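Local coordinates for hypothetical protein TA0175 (Thermoplasma acidophilum, PDB 1L6R) that catalyses the magnesium-dependent dephosphorylation of 2-phosphoglycolate to glycolate and, less efficiently, releases phosphate from inorganic pyrophosphate, at residues Ile5-Arg19 with Tyr213-Leu226. The protein carries 1 engineered substitution. Numbering follows the deposited sequence.
Sequences IRLAAIDVDGNLTDR and YGEEIGQIFKHFEL. Engineered in segment 5-19: Asn15 (natural residue Thr). With CA (calcium ion), chain C; CA (calcium ion), chain D.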
loop_
_atom_site.group_PDB
_atom_site.type_symbol
_atom_site.label_atom_id
_atom_site.label_comp_id
_atom_site.label_asym_id
_atom_site.label_seq_id
_atom_site.Cartn_x
_atom_site.Cartn_y
_atom_site.Cartn_z
ATOM N N ILE A 5 13.829 -11.185 -13.556
ATOM C CA ILE A 5 12.569 -11.606 -12.955
ATOM C C ILE A 5 12.630 -13.077 -12.555
ATOM O O ILE A 5 12.879 -13.952 -13.391
ATOM C CB ILE A 5 11.399 -11.387 -13.937
ATOM C CG1 ILE A 5 11.232 -9.889 -14.211
ATOM C CG2 ILE A 5 10.118 -12.001 -13.373
ATOM C CD1 ILE A 5 10.312 -9.585 -15.365
ATOM N N ARG A 6 12.405 -13.342 -11.273
ATOM C CA ARG A 6 12.435 -14.701 -10.749
ATOM C C ARG A 6 11.062 -15.200 -10.322
ATOM O O ARG A 6 10.839 -16.402 -10.212
ATOM C CB ARG A 6 13.387 -14.778 -9.555
ATOM C CG ARG A 6 14.835 -14.496 -9.919
ATOM C CD ARG A 6 15.699 -14.309 -8.687
ATOM N NE ARG A 6 15.727 -15.493 -7.833
ATOM C CZ ARG A 6 16.363 -15.547 -6.668
ATOM N NH1 ARG A 6 17.022 -14.484 -6.225
ATOM N NH2 ARG A 6 16.342 -16.660 -5.947
ATOM N N LEU A 7 10.138 -14.275 -10.092
ATOM C CA LEU A 7 8.807 -14.657 -9.651
ATOM C C LEU A 7 7.756 -13.731 -10.236
ATOM O O LEU A 7 7.981 -12.521 -10.344
ATOM C CB LEU A 7 8.752 -14.619 -8.118
ATOM C CG LEU A 7 7.444 -15.051 -7.438
ATOM C CD1 LEU A 7 7.761 -15.635 -6.075
ATOM C CD2 LEU A 7 6.477 -13.869 -7.319
ATOM N N ALA A 8 6.628 -14.315 -10.634
ATOM C CA ALA A 8 5.507 -13.545 -11.167
ATOM C C ALA A 8 4.270 -13.822 -10.317
ATOM O O ALA A 8 3.918 -14.976 -10.067
ATOM C CB ALA A 8 5.232 -13.916 -12.621
ATOM N N ALA A 9 3.627 -12.750 -9.862
ATOM C CA ALA A 9 2.410 -12.856 -9.057
ATOM C C ALA A 9 1.289 -12.382 -9.974
ATOM O O ALA A 9 1.302 -11.246 -10.455
ATOM C CB ALA A 9 2.514 -11.978 -7.816
ATOM N N ILE A 10 0.319 -13.258 -10.201
ATOM C CA ILE A 10 -0.762 -12.981 -11.135
ATOM C C ILE A 10 -2.169 -12.998 -10.555
ATOM O O ILE A 10 -2.531 -13.915 -9.815
ATOM C CB ILE A 10 -0.721 -14.023 -12.282
ATOM C CG1 ILE A 10 0.696 -14.121 -12.857
ATOM C CG2 ILE A 10 -1.724 -13.658 -13.365
ATOM C CD1 ILE A 10 0.861 -15.218 -13.897
ATOM N N ASP A 11 -2.950 -11.980 -10.926
ATOM C CA ASP A 11 -4.354 -11.827 -10.534
ATOM C C ASP A 11 -5.140 -12.846 -11.368
ATOM O O ASP A 11 -5.262 -12.709 -12.591
ATOM C CB ASP A 11 -4.774 -10.393 -10.858
ATOM C CG ASP A 11 -6.256 -10.170 -10.783
ATOM O OD1 ASP A 11 -7.003 -11.010 -10.240
ATOM O OD2 ASP A 11 -6.658 -9.109 -11.290
ATOM N N VAL A 12 -5.666 -13.866 -10.706
ATOM C CA VAL A 12 -6.393 -14.927 -11.395
ATOM C C VAL A 12 -7.612 -14.466 -12.177
ATOM O O VAL A 12 -7.704 -14.659 -13.394
ATOM C CB VAL A 12 -6.865 -16.014 -10.388
ATOM C CG1 VAL A 12 -7.783 -17.025 -11.071
ATOM C CG2 VAL A 12 -5.659 -16.730 -9.792
ATOM N N ASP A 13 -8.540 -13.830 -11.485
ATOM C CA ASP A 13 -9.766 -13.399 -12.127
ATOM C C ASP A 13 -9.590 -12.258 -13.104
ATOM O O ASP A 13 -10.309 -12.166 -14.101
ATOM C CB ASP A 13 -10.769 -13.065 -11.046
ATOM C CG ASP A 13 -10.832 -14.152 -10.008
ATOM O OD1 ASP A 13 -10.157 -14.041 -8.962
ATOM O OD2 ASP A 13 -11.532 -15.151 -10.264
ATOM N N GLY A 14 -8.624 -11.393 -12.831
ATOM C CA GLY A 14 -8.382 -10.285 -13.723
ATOM C C GLY A 14 -7.600 -10.588 -14.983
ATOM O O GLY A 14 -7.833 -9.942 -16.000
ATOM N N ASN A 15 -6.730 -11.593 -14.946
ATOM C CA ASN A 15 -5.840 -11.863 -16.076
ATOM C C ASN A 15 -5.774 -13.260 -16.652
ATOM O O ASN A 15 -5.174 -13.443 -17.707
ATOM C CB ASN A 15 -4.422 -11.471 -15.663
ATOM C CG ASN A 15 -4.300 -10.007 -15.334
ATOM O OD1 ASN A 15 -4.125 -9.166 -16.226
ATOM N ND2 ASN A 15 -4.420 -9.677 -14.052
ATOM N N LEU A 16 -6.352 -14.244 -15.977
ATOM C CA LEU A 16 -6.265 -15.612 -16.480
ATOM C C LEU A 16 -7.570 -16.146 -17.020
ATOM O O LEU A 16 -7.660 -17.324 -17.345
ATOM C CB LEU A 16 -5.751 -16.548 -15.373
ATOM C CG LEU A 16 -4.375 -16.203 -14.799
ATOM C CD1 LEU A 16 -3.963 -17.255 -13.777
ATOM C CD2 LEU A 16 -3.346 -16.149 -15.931
ATOM N N THR A 17 -8.578 -15.290 -17.138
ATOM C CA THR A 17 -9.880 -15.737 -17.611
ATOM C C THR A 17 -10.373 -15.023 -18.859
ATOM O O THR A 17 -9.907 -13.928 -19.189
ATOM C CB THR A 17 -10.946 -15.587 -16.499
ATOM O OG1 THR A 17 -11.091 -14.201 -16.146
ATOM C CG2 THR A 17 -10.532 -16.370 -15.259
ATOM N N ASP A 18 -11.306 -15.650 -19.566
ATOM C CA ASP A 18 -11.843 -15.023 -20.767
ATOM C C ASP A 18 -13.107 -14.247 -20.435
ATOM O O ASP A 18 -13.429 -14.056 -19.262
ATOM C CB ASP A 18 -12.099 -16.065 -21.872
ATOM C CG ASP A 18 -13.172 -17.085 -21.516
ATOM O OD1 ASP A 18 -14.008 -16.835 -20.620
ATOM O OD2 ASP A 18 -13.187 -18.148 -22.175
ATOM N N ARG A 19 -13.814 -13.794 -21.466
ATOM C CA ARG A 19 -15.034 -13.006 -21.294
ATOM C C ARG A 19 -16.108 -13.686 -20.459
ATOM O O ARG A 19 -16.946 -13.019 -19.854
ATOM C CB ARG A 19 -15.638 -12.671 -22.661
ATOM C CG ARG A 19 -14.928 -11.595 -23.452
ATOM C CD ARG A 19 -15.386 -11.619 -24.911
ATOM N NE ARG A 19 -16.741 -12.151 -25.061
ATOM C CZ ARG A 19 -17.857 -11.487 -24.771
ATOM N NH1 ARG A 19 -17.800 -10.249 -24.311
ATOM N NH2 ARG A 19 -19.039 -12.069 -24.940
ATOM N N TYR A 213 -7.703 -11.080 -21.817
ATOM C CA TYR A 213 -8.406 -12.337 -21.587
ATOM C C TYR A 213 -7.533 -13.584 -21.541
ATOM O O TYR A 213 -7.939 -14.672 -21.966
ATOM C CB TYR A 213 -9.534 -12.476 -22.621
ATOM C CG TYR A 213 -10.638 -11.448 -22.427
ATOM C CD1 TYR A 213 -11.362 -11.386 -21.234
ATOM C CD2 TYR A 213 -10.968 -10.544 -23.444
ATOM C CE1 TYR A 213 -12.388 -10.452 -21.055
ATOM C CE2 TYR A 213 -11.992 -9.605 -23.274
ATOM C CZ TYR A 213 -12.697 -9.566 -22.076
ATOM O OH TYR A 213 -13.706 -8.638 -21.898
ATOM N N GLY A 214 -6.334 -13.412 -21.000
ATOM C CA GLY A 214 -5.407 -14.516 -20.866
ATOM C C GLY A 214 -4.306 -14.522 -21.898
ATOM O O GLY A 214 -3.234 -15.068 -21.659
ATOM N N GLU A 215 -4.564 -13.902 -23.045
ATOM C CA GLU A 215 -3.566 -13.872 -24.105
ATOM C C GLU A 215 -2.423 -12.913 -23.817
ATOM O O GLU A 215 -1.400 -12.938 -24.502
ATOM C CB GLU A 215 -4.232 -13.560 -25.451
ATOM C CG GLU A 215 -5.157 -14.688 -25.884
ATOM C CD GLU A 215 -5.522 -14.663 -27.351
ATOM O OE1 GLU A 215 -6.296 -15.552 -27.767
ATOM O OE2 GLU A 215 -5.035 -13.773 -28.081
ATOM N N GLU A 216 -2.570 -12.082 -22.789
ATOM C CA GLU A 216 -1.492 -11.164 -22.443
ATOM C C GLU A 216 -0.368 -11.900 -21.715
ATOM O O GLU A 216 0.778 -11.458 -21.731
ATOM C CB GLU A 216 -1.996 -10.013 -21.544
ATOM C CG GLU A 216 -2.374 -10.398 -20.111
ATOM C CD GLU A 216 -3.842 -10.718 -19.966
ATOM O OE1 GLU A 216 -4.404 -11.370 -20.867
ATOM O OE2 GLU A 216 -4.435 -10.322 -18.930
ATOM N N ILE A 217 -0.681 -13.035 -21.096
ATOM C CA ILE A 217 0.335 -13.755 -20.338
ATOM C C ILE A 217 1.527 -14.167 -21.198
ATOM O O ILE A 217 2.681 -13.892 -20.846
ATOM C CB ILE A 217 -0.279 -14.985 -19.627
ATOM C CG1 ILE A 217 -1.446 -14.536 -18.728
ATOM C CG2 ILE A 217 0.788 -15.704 -18.826
ATOM C CD1 ILE A 217 -1.081 -13.480 -17.686
ATOM N N GLY A 218 1.239 -14.794 -22.336
ATOM C CA GLY A 218 2.300 -15.216 -23.229
ATOM C C GLY A 218 3.114 -14.049 -23.758
ATOM O O GLY A 218 4.347 -14.108 -23.785
ATOM N N GLN A 219 2.451 -12.975 -24.178
ATOM C CA GLN A 219 3.203 -11.837 -24.705
ATOM C C GLN A 219 4.048 -11.163 -23.630
ATOM O O GLN A 219 5.164 -10.721 -23.896
ATOM C CB GLN A 219 2.279 -10.810 -25.351
ATOM C CG GLN A 219 3.076 -9.728 -26.086
ATOM C CD GLN A 219 2.223 -8.604 -26.612
ATOM O OE1 GLN A 219 1.377 -8.069 -25.900
ATOM N NE2 GLN A 219 2.458 -8.214 -27.861
ATOM N N ILE A 220 3.507 -11.072 -22.416
ATOM C CA ILE A 220 4.230 -10.473 -21.303
ATOM C C ILE A 220 5.473 -11.298 -20.987
ATOM O O ILE A 220 6.563 -10.750 -20.856
ATOM C CB ILE A 220 3.328 -10.375 -20.041
ATOM C CG1 ILE A 220 2.270 -9.291 -20.247
ATOM C CG2 ILE A 220 4.167 -10.085 -18.807
ATOM C CD1 ILE A 220 1.167 -9.332 -19.198
ATOM N N PHE A 221 5.310 -12.613 -20.870
ATOM C CA PHE A 221 6.445 -13.479 -20.564
ATOM C C PHE A 221 7.511 -13.385 -21.659
ATOM O O PHE A 221 8.706 -13.318 -21.359
ATOM C CB PHE A 221 5.982 -14.937 -20.397
ATOM C CG PHE A 221 5.250 -15.211 -19.096
ATOM C CD1 PHE A 221 5.263 -14.291 -18.045
ATOM C CD2 PHE A 221 4.581 -16.420 -18.913
ATOM C CE1 PHE A 221 4.618 -14.571 -16.829
ATOM C CE2 PHE A 221 3.933 -16.716 -17.698
ATOM C CZ PHE A 221 3.953 -15.792 -16.659
ATOM N N LYS A 222 7.082 -13.369 -22.915
ATOM C CA LYS A 222 8.032 -13.263 -24.027
ATOM C C LYS A 222 8.780 -11.944 -23.944
ATOM O O LYS A 222 9.995 -11.895 -24.133
ATOM C CB LYS A 222 7.310 -13.344 -25.369
ATOM C CG LYS A 222 6.786 -14.725 -25.710
ATOM C CD LYS A 222 6.052 -14.712 -27.040
ATOM C CE LYS A 222 5.539 -16.096 -27.395
ATOM N NZ LYS A 222 4.641 -16.634 -26.337
ATOM N N HIS A 223 8.056 -10.869 -23.663
ATOM C CA HIS A 223 8.681 -9.562 -23.558
ATOM C C HIS A 223 9.812 -9.549 -22.532
ATOM O O HIS A 223 10.868 -8.957 -22.769
ATOM C CB HIS A 223 7.641 -8.503 -23.190
ATOM C CG HIS A 223 8.212 -7.130 -23.029
ATOM N ND1 HIS A 223 8.538 -6.596 -21.801
ATOM C CD2 HIS A 223 8.547 -6.194 -23.949
ATOM C CE1 HIS A 223 9.046 -5.388 -21.971
ATOM N NE2 HIS A 223 9.063 -5.121 -23.264
ATOM N N PHE A 224 9.594 -10.195 -21.390
ATOM C CA PHE A 224 10.599 -10.242 -20.340
ATOM C C PHE A 224 11.549 -11.441 -20.465
ATOM O O PHE A 224 12.277 -11.769 -19.528
ATOM C CB PHE A 224 9.907 -10.239 -18.973
ATOM C CG PHE A 224 9.266 -8.923 -18.626
ATOM C CD1 PHE A 224 10.050 -7.799 -18.370
ATOM C CD2 PHE A 224 7.882 -8.799 -18.569
ATOM C CE1 PHE A 224 9.466 -6.571 -18.064
ATOM C CE2 PHE A 224 7.286 -7.579 -18.264
ATOM C CZ PHE A 224 8.078 -6.460 -18.009
ATOM N N GLU A 225 11.532 -12.083 -21.629
ATOM C CA GLU A 225 12.392 -13.235 -21.904
ATOM C C GLU A 225 12.211 -14.353 -20.881
ATOM O O GLU A 225 13.184 -14.969 -20.435
ATOM C CB GLU A 225 13.862 -12.803 -21.931
ATOM C CG GLU A 225 14.175 -11.718 -22.951
ATOM C CD GLU A 225 15.646 -11.346 -22.969
ATOM O OE1 GLU A 225 16.186 -10.998 -21.897
ATOM O OE2 GLU A 225 16.261 -11.398 -24.055
ATOM N N LEU A 226 10.961 -14.617 -20.516
ATOM C CA LEU A 226 10.647 -15.657 -19.544
ATOM C C LEU A 226 10.106 -16.898 -20.244
ATOM O O LEU A 226 9.953 -17.948 -19.623
ATOM C CB LEU A 226 9.621 -15.136 -18.530
ATOM C CG LEU A 226 10.094 -13.963 -17.664
ATOM C CD1 LEU A 226 8.936 -13.418 -16.838
ATOM C CD2 LEU A 226 11.225 -14.429 -16.755
HETATM CA CA CA C . -7.902 -7.156 -10.704
HETATM CA CA CA D . -9.816 -8.448 -16.572
HETATM O O HOH W 1 13.826 -11.147 -16.584
HETATM O O HOH W 2 -8.520 -8.980 -8.864
HETATM O O HOH W 3 -10.520 -10.893 -16.428
HETATM O O HOH W 4 -7.145 -10.312 -19.226
HETATM O O HOH W 5 -10.330 -7.632 -11.026
HETATM O O HOH W 6 -11.846 -8.484 -15.056
HETATM O O HOH W 7 -8.149 -8.067 -18.321
#
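The carboxylate of Glu216 lies against Asn15, an engineered residue, and has a partner at both oxygens: OE1 accepts a hydrogen bond from Gly214 N at 2.8 Å, on its syn side, while a water sits 2.7 Å from Glu216 OE2 and weakly accepts from Tyr213 N. To reach back to Gly214, the Glu216 side chain sets CG between its backbone N and carbonyl carbon (chi1 71°) and bends again at chi2. Two CA-H...O contacts line the neighbouring backbone, from Gly214 CA to Asn15 O (3.3 Å) and from Tyr213 CA to Thr17 O. Beyond them Arg19 CG sits over one face of the Tyr213 ring, 3.6 Å from its centroid, a CH-pi contact, while Thr17 O meets the ring at its edge.

In this HAD-type Rossmann-like fold, the C-terminal helix 215-223 packs nearly antiparallel (160°) on the central parallel strand 7-11, whose C-terminal end carries the nucleophile Asp11. Asp11 OD2 binds one calcium ion, with Asp177, Asn180 and Asp181; Gly14 O binds another. Just past helix 12-15, Leu16 CD2 meets Ile217 CG1 at 3.7 Å; along the strand, Ile10 CD1 and Ala8 CB approach the Phe221 ring obliquely. At the far end, Ile5 CD1 rests over a face of Phe224, 3.5 Å from CG, and a Schellman motif turns the chain so that Leu226 CD1 meets Ile5 CG2 at 3.9 Å.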